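Local coordinates for protein Exo-1,5-alpha-L-arabinofuranobiosidase (PDB 2YDT) that probably acts as an exo-glycosidase that releases arabinobiose units from alpha-1,5-linked L-arabinan, at residues K9-P19 / N352-R360. Sequence-based numbering, arbitrary orientation.
With MN (manganese (II) ion), chain L; MN (manganese (II) ion), chain I; SO4 (sulfate ion), chain D.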
ATOM      1  N   LYS A   9       9.858 -22.892   3.795  1.00 22.09           N
ATOM      2  CA  LYS A   9       8.922 -21.770   3.821  1.00 20.73           C
ATOM      3  C   LYS A   9       9.073 -20.861   2.624  1.00 19.12           C
ATOM      4  O   LYS A   9       8.174 -20.071   2.353  1.00 18.68           O
ATOM      5  CB  LYS A   9       9.082 -21.008   5.113  1.00 22.03           C
ATOM      6  CG  LYS A   9       8.824 -21.971   6.275  1.00 24.53           C
ATOM      7  CD  LYS A   9       8.727 -21.365   7.602  1.00 29.20           C
ATOM      8  CE  LYS A   9       8.009 -22.330   8.562  1.00 32.93           C
ATOM      9  NZ  LYS A   9       6.505 -22.390   8.348  1.00 35.62           N
ATOM     10  N   THR A  10      10.188 -20.960   1.914  1.00 16.60           N
ATOM     11  CA  THR A  10      10.402 -20.123   0.738  1.00 15.60           C
ATOM     12  C   THR A  10       9.782 -20.728  -0.526  1.00 15.54           C
ATOM     13  O   THR A  10       9.580 -21.948  -0.637  1.00 16.35           O
ATOM     14  CB  THR A  10      11.876 -19.818   0.494  1.00 15.86           C
ATOM     15  OG1 THR A  10      12.593 -21.030   0.199  1.00 16.79           O
ATOM     16  CG2 THR A  10      12.545 -19.126   1.726  1.00 14.57           C
ATOM     17  N   PHE A  11       9.474 -19.849  -1.480  1.00 14.65           N
ATOM     18  CA  PHE A  11       8.956 -20.238  -2.789  1.00 14.57           C
ATOM     19  C   PHE A  11       9.008 -19.061  -3.743  1.00 14.19           C
ATOM     20  O   PHE A  11       9.108 -17.895  -3.316  1.00 13.94           O
ATOM     21  CB  PHE A  11       7.542 -20.774  -2.704  1.00 14.47           C
ATOM     22  CG  PHE A  11       6.555 -19.819  -2.080  1.00 13.97           C
ATOM     23  CD1 PHE A  11       5.952 -18.806  -2.837  1.00 13.84           C
ATOM     24  CD2 PHE A  11       6.195 -19.958  -0.756  1.00 13.16           C
ATOM     25  CE1 PHE A  11       5.008 -17.960  -2.254  1.00 14.47           C
ATOM     26  CE2 PHE A  11       5.277 -19.092  -0.169  1.00 16.30           C
ATOM     27  CZ  PHE A  11       4.681 -18.093  -0.926  1.00 14.16           C
ATOM     28  N   SER A  12       8.969 -19.358  -5.043  1.00 14.46           N
ATOM     29  CA  SER A  12       9.097 -18.328  -6.064  1.00 14.29           C
ATOM     30  C   SER A  12       7.945 -18.366  -7.066  1.00 13.43           C
ATOM     31  O   SER A  12       7.590 -19.420  -7.589  1.00 13.52           O
ATOM     32  CB  SER A  12      10.410 -18.472  -6.816  1.00 15.90           C
ATOM     33  OG  SER A  12      11.519 -18.332  -5.925  1.00 17.64           O
ATOM     34  N   ASN A  13       7.315 -17.213  -7.270  1.00 13.53           N
ATOM     35  CA  ASN A  13       6.318 -17.055  -8.327  1.00 13.63           C
ATOM     36  C   ASN A  13       5.130 -17.981  -8.243  1.00 13.30           C
ATOM     37  O   ASN A  13       4.711 -18.559  -9.255  1.00 15.64           O
ATOM     38  CB  ASN A  13       7.016 -17.180  -9.677  1.00 13.50           C
ATOM     39  CG  ASN A  13       8.167 -16.260  -9.768  1.00 17.25           C
ATOM     40  OD1 ASN A  13       9.341 -16.693  -9.783  1.00 21.51           O
ATOM     41  ND2 ASN A  13       7.869 -14.975  -9.777  1.00 17.26           N
ATOM     42  N   VAL A  14       4.563 -18.121  -7.063  1.00 12.62           N
ATOM     43  CA  VAL A  14       3.351 -18.863  -6.900  1.00 12.63           C
ATOM     44  C   VAL A  14       2.152 -17.990  -7.332  1.00 12.45           C
ATOM     45  O   VAL A  14       1.971 -16.885  -6.851  1.00 12.77           O
ATOM     46  CB  VAL A  14       3.184 -19.335  -5.430  1.00 13.45           C
ATOM     47  CG1 VAL A  14       1.736 -19.781  -5.108  1.00 14.94           C
ATOM     48  CG2 VAL A  14       4.219 -20.449  -5.131  1.00 15.53           C
ATOM     49  N   GLU A  15       1.350 -18.504  -8.251  1.00 11.66           N
ATOM     50  CA  GLU A  15       0.190 -17.793  -8.739  1.00 10.83           C
ATOM     51  C   GLU A  15      -0.933 -17.914  -7.759  1.00 10.83           C
ATOM     52  O   GLU A  15      -1.302 -19.016  -7.312  1.00 12.65           O
ATOM     53  CB  GLU A  15      -0.240 -18.349 -10.108  1.00 12.10           C
ATOM     54  CG  GLU A  15      -1.431 -17.632 -10.752  1.00 12.14           C
ATOM     55  CD  GLU A  15      -1.657 -18.116 -12.156  1.00 13.03           C
ATOM     56  OE1 GLU A  15      -2.492 -19.013 -12.310  1.00 15.75           O
ATOM     57  OE2 GLU A  15      -0.958 -17.636 -13.070  1.00 16.91           O
ATOM     58  N   ILE A  16      -1.516 -16.754  -7.445  1.00  9.09           N
ATOM     59  CA  ILE A  16      -2.653 -16.635  -6.554  1.00  8.98           C
ATOM     60  C   ILE A  16      -3.986 -16.557  -7.322  1.00  8.81           C
ATOM     61  O   ILE A  16      -4.981 -17.182  -6.929  1.00  9.99           O
ATOM     62  CB  ILE A  16      -2.465 -15.378  -5.641  1.00 10.02           C
ATOM     63  CG1 ILE A  16      -1.202 -15.558  -4.771  1.00 10.17           C
ATOM     64  CG2 ILE A  16      -3.725 -15.096  -4.821  1.00 10.97           C
ATOM     65  CD1 ILE A  16      -0.845 -14.352  -3.878  1.00 10.83           C
ATOM     66  N   PHE A  17      -3.983 -15.792  -8.406  1.00  9.00           N
ATOM     67  CA  PHE A  17      -5.187 -15.622  -9.229  1.00  8.16           C
ATOM     68  C   PHE A  17      -4.827 -15.238 -10.657  1.00  8.69           C
ATOM     69  O   PHE A  17      -4.032 -14.343 -10.880  1.00  8.13           O
ATOM     70  CB  PHE A  17      -6.068 -14.514  -8.644  1.00  7.75           C
ATOM     71  CG  PHE A  17      -7.329 -14.243  -9.414  1.00  7.95           C
ATOM     72  CD1 PHE A  17      -8.330 -15.215  -9.543  1.00 11.60           C
ATOM     73  CD2 PHE A  17      -7.556 -12.995  -9.948  1.00  7.68           C
ATOM     74  CE1 PHE A  17      -9.512 -14.934 -10.234  1.00 10.36           C
ATOM     75  CE2 PHE A  17      -8.761 -12.725 -10.625  1.00  8.71           C
ATOM     76  CZ  PHE A  17      -9.697 -13.690 -10.767  1.00  8.66           C
ATOM     77  N   ASP A  18      -5.446 -15.932 -11.613  1.00  9.13           N
ATOM     78  CA  ASP A  18      -5.355 -15.639 -13.016  1.00  9.65           C
ATOM     79  C   ASP A  18      -6.759 -15.250 -13.475  1.00  8.53           C
ATOM     80  O   ASP A  18      -7.681 -16.090 -13.442  1.00  9.41           O
ATOM     81  CB  ASP A  18      -4.893 -16.892 -13.756  1.00  9.79           C
ATOM     82  CG  ASP A  18      -4.680 -16.669 -15.230  1.00 11.29           C
ATOM     83  OD1 ASP A  18      -4.555 -15.525 -15.701  1.00  8.68           O
ATOM     84  OD2 ASP A  18      -4.585 -17.703 -15.946  1.00 14.00           O
ATOM     85  N   PRO A  19      -6.947 -13.980 -13.910  1.00  8.11           N
ATOM     86  CA  PRO A  19      -8.284 -13.510 -14.209  1.00  7.57           C
ATOM     87  C   PRO A  19      -8.920 -14.189 -15.430  1.00  7.99           C
ATOM     88  O   PRO A  19      -8.209 -14.596 -16.350  1.00  8.86           O
ATOM     89  CB  PRO A  19      -8.084 -12.014 -14.495  1.00  8.24           C
ATOM     90  CG  PRO A  19      -6.636 -11.883 -14.930  1.00  9.22           C
ATOM     91  CD  PRO A  19      -5.899 -12.981 -14.217  1.00  8.08           C
ATOM     92  N   ASN A 352      -1.686  -9.622 -16.806  1.00  7.88           N
ATOM     93  CA  ASN A 352      -1.525  -9.498 -15.330  1.00  8.52           C
ATOM     94  C   ASN A 352      -2.115 -10.698 -14.613  1.00  8.56           C
ATOM     95  O   ASN A 352      -3.210 -11.201 -14.951  1.00  9.21           O
ATOM     96  CB  ASN A 352      -2.170  -8.247 -14.731  1.00  8.03           C
ATOM     97  CG  ASN A 352      -1.460  -6.959 -15.062  1.00  6.90           C
ATOM     98  OD1 ASN A 352      -0.394  -6.923 -15.741  1.00  8.07           O
ATOM     99  ND2 ASN A 352      -2.053  -5.844 -14.587  1.00  7.08           N
ATOM    100  N   THR A 353      -1.396 -11.158 -13.584  1.00  8.82           N
ATOM    101  CA  THR A 353      -1.912 -12.143 -12.652  1.00  7.60           C
ATOM    102  C   THR A 353      -1.503 -11.650 -11.253  1.00  7.27           C
ATOM    103  O   THR A 353      -0.587 -10.819 -11.126  1.00  7.72           O
ATOM    104  CB  THR A 353      -1.300 -13.540 -12.859  1.00  8.30           C
ATOM    105  OG1 THR A 353       0.131 -13.458 -12.630  1.00  9.60           O
ATOM    106  CG2 THR A 353      -1.610 -14.046 -14.311  1.00  9.70           C
ATOM    107  N   VAL A 354      -2.157 -12.198 -10.254  1.00  7.41           N
ATOM    108  CA  VAL A 354      -1.778 -11.976  -8.830  1.00  7.24           C
ATOM    109  C   VAL A 354      -0.831 -13.116  -8.435  1.00  8.15           C
ATOM    110  O   VAL A 354      -1.157 -14.275  -8.594  1.00  7.96           O
ATOM    111  CB  VAL A 354      -3.015 -11.935  -7.884  1.00  8.00           C
ATOM    112  CG1 VAL A 354      -2.549 -11.508  -6.460  1.00  8.34           C
ATOM    113  CG2 VAL A 354      -4.110 -10.997  -8.473  1.00  8.54           C
ATOM    114  N   SER A 355       0.354 -12.776  -7.929  1.00  8.66           N
ATOM    115  CA  SER A 355       1.283 -13.821  -7.538  1.00  8.97           C
ATOM    116  C   SER A 355       2.167 -13.350  -6.390  1.00  8.42           C
ATOM    117  O   SER A 355       2.150 -12.175  -6.034  1.00  8.43           O
ATOM    118  CB  SER A 355       2.171 -14.212  -8.713  1.00  8.75           C
ATOM    119  OG  SER A 355       3.082 -13.177  -9.073  1.00  8.52           O
ATOM    120  N   ALA A 356       2.946 -14.272  -5.806  1.00  9.21           N
ATOM    121  CA  ALA A 356       3.838 -13.890  -4.699  1.00  8.97           C
ATOM    122  C   ALA A 356       5.036 -14.820  -4.658  1.00  9.37           C
ATOM    123  O   ALA A 356       4.986 -15.940  -5.183  1.00 10.62           O
ATOM    124  CB  ALA A 356       3.119 -13.921  -3.364  1.00  9.48           C
ATOM    125  N   SER A 357       6.082 -14.337  -4.001  1.00 10.30           N
ATOM    126  CA  SER A 357       7.239 -15.147  -3.626  1.00 10.07           C
ATOM    127  C   SER A 357       7.520 -14.920  -2.139  1.00 10.82           C
ATOM    128  O   SER A 357       7.227 -13.849  -1.611  1.00 10.18           O
ATOM    129  CB  SER A 357       8.462 -14.690  -4.416  1.00 11.05           C
ATOM    130  OG  SER A 357       8.321 -14.860  -5.814  1.00 10.85           O
ATOM    131  N   VAL A 358       8.125 -15.914  -1.471  1.00 10.79           N
ATOM    132  CA  VAL A 358       8.644 -15.733  -0.127  1.00 10.58           C
ATOM    133  C   VAL A 358      10.136 -16.051  -0.211  1.00 11.07           C
ATOM    134  O   VAL A 358      10.504 -17.131  -0.680  1.00 11.50           O
ATOM    135  CB  VAL A 358       7.951 -16.601   0.912  1.00 10.78           C
ATOM    136  CG1 VAL A 358       8.746 -16.597   2.246  1.00 12.48           C
ATOM    137  CG2 VAL A 358       6.513 -16.131   1.107  1.00 12.22           C
ATOM    138  N   VAL A 359      10.943 -15.096   0.193  1.00 11.22           N
ATOM    139  CA  VAL A 359      12.427 -15.187   0.190  1.00 11.79           C
ATOM    140  C   VAL A 359      12.944 -15.036   1.614  1.00 12.50           C
ATOM    141  O   VAL A 359      12.227 -14.611   2.513  1.00 11.86           O
ATOM    142  CB  VAL A 359      13.060 -14.115  -0.674  1.00 12.83           C
ATOM    143  CG1 VAL A 359      12.551 -14.208  -2.110  1.00 14.71           C
ATOM    144  CG2 VAL A 359      12.830 -12.686  -0.089  1.00 11.54           C
ATOM    145  N   ARG A 360      14.197 -15.449   1.848  1.00 12.48           N
ATOM    146  CA  ARG A 360      14.891 -15.176   3.077  1.00 13.62           C
ATOM    147  C   ARG A 360      15.907 -14.056   2.868  1.00 13.78           C
ATOM    148  O   ARG A 360      16.743 -14.117   1.966  1.00 14.45           O
ATOM    149  CB  ARG A 360      15.666 -16.450   3.560  1.00 13.73           C
ATOM    150  CG  ARG A 360      14.836 -17.417   4.272  1.00 16.44           C
ATOM    151  CD  ARG A 360      15.674 -18.558   4.924  1.00 16.93           C
ATOM    152  NE  ARG A 360      14.719 -19.493   5.468  1.00 17.76           N
ATOM    153  CZ  ARG A 360      14.082 -19.333   6.622  1.00 15.86           C
ATOM    154  NH1 ARG A 360      14.384 -18.333   7.433  1.00 16.76           N
ATOM    155  NH2 ARG A 360      13.184 -20.207   6.984  1.00 19.88           N
TER
HETATM  156 MN    MN L1510      -4.731 -19.919 -15.973  0.50 21.73          MN
HETATM  157 MN    MN I1507      -3.992 -14.903 -17.663  1.00 11.37          MN
HETATM  158  S   SO4 D1502      13.393 -22.548   3.710  0.90 20.95           S
HETATM  159  O1  SO4 D1502      12.502 -22.246   4.812  0.90 22.17           O
HETATM  160  O2  SO4 D1502      14.388 -21.526   3.513  0.90 19.02           O
HETATM  161  O3  SO4 D1502      13.932 -23.883   3.975  0.90 24.15           O
HETATM  162  O4  SO4 D1502      12.666 -22.747   2.456  0.90 20.11           O
HETATM  163  O   HOH W   1      12.034 -17.732  -3.222  1.00 22.48           O
HETATM  164  O   HOH W   2       5.242 -14.313 -10.345  1.00 16.48           O
HETATM  165  O   HOH W   3       1.208 -15.910 -12.614  1.00 17.52           O
HETATM  166  O   HOH W   4      -4.247 -16.995 -18.521  1.00 10.33           O
HETATM  167  O   HOH W   5      -6.133 -14.380 -18.028  1.00  8.99           O
HETATM  168  O   HOH W   6      -3.540 -12.799 -17.150  1.00  8.66           O
HETATM  169  O   HOH W   7      -3.520 -14.259 -19.745  1.00  9.15           O
HETATM  170  O   HOH W   8      -1.909 -15.558 -17.334  1.00 10.99           O
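Phe11 to Phe17 pairs antiparallel with Val354 to Val358, the short strand axes at 147°, and two bulges shift the register. At the first, Asn13 and Val14 both face Ala356: Asn13 has a left-handed backbone (phi 59°), Val14 N bonds to Ala356 O (2.9 Å), and Asn13 N turns to Ser357 OG (2.9 Å), a hydroxyl also bonded to Gln319. This is a G1 bulge. At the second, a classic bulge, Val354 O accepts from Ile16 N (2.8 Å) and Phe17 N (3.2 Å), both on the same face of its carbonyl plane. Phe11 CG sits between its own backbone N and carbonyl carbon (chi1 57°), which folds the ring back over Val358, whose CB sits 4.1 Å from the ring centroid in a CH-pi contact; Ala356 O lies at the ring edge. Ile16 CD1 meets Ala356 CB (4.0 Å). At one end, Asp18 bridges two manganese ions, OD1 to one (2.1 Å) and OD2 to the other (2.2 Å); ordered waters link the first to Pro19 O and Asn352 O. At the other, Lys9 N, Thr10 N and OG1, and Arg360 NE and NH2 hold a sulfate, probably from the crystallisation liquor. An N-terminal strand completing the outer edge of the C-terminal four-stranded sheet is the "Velcro" closure of a beta-propeller, here six-bladed.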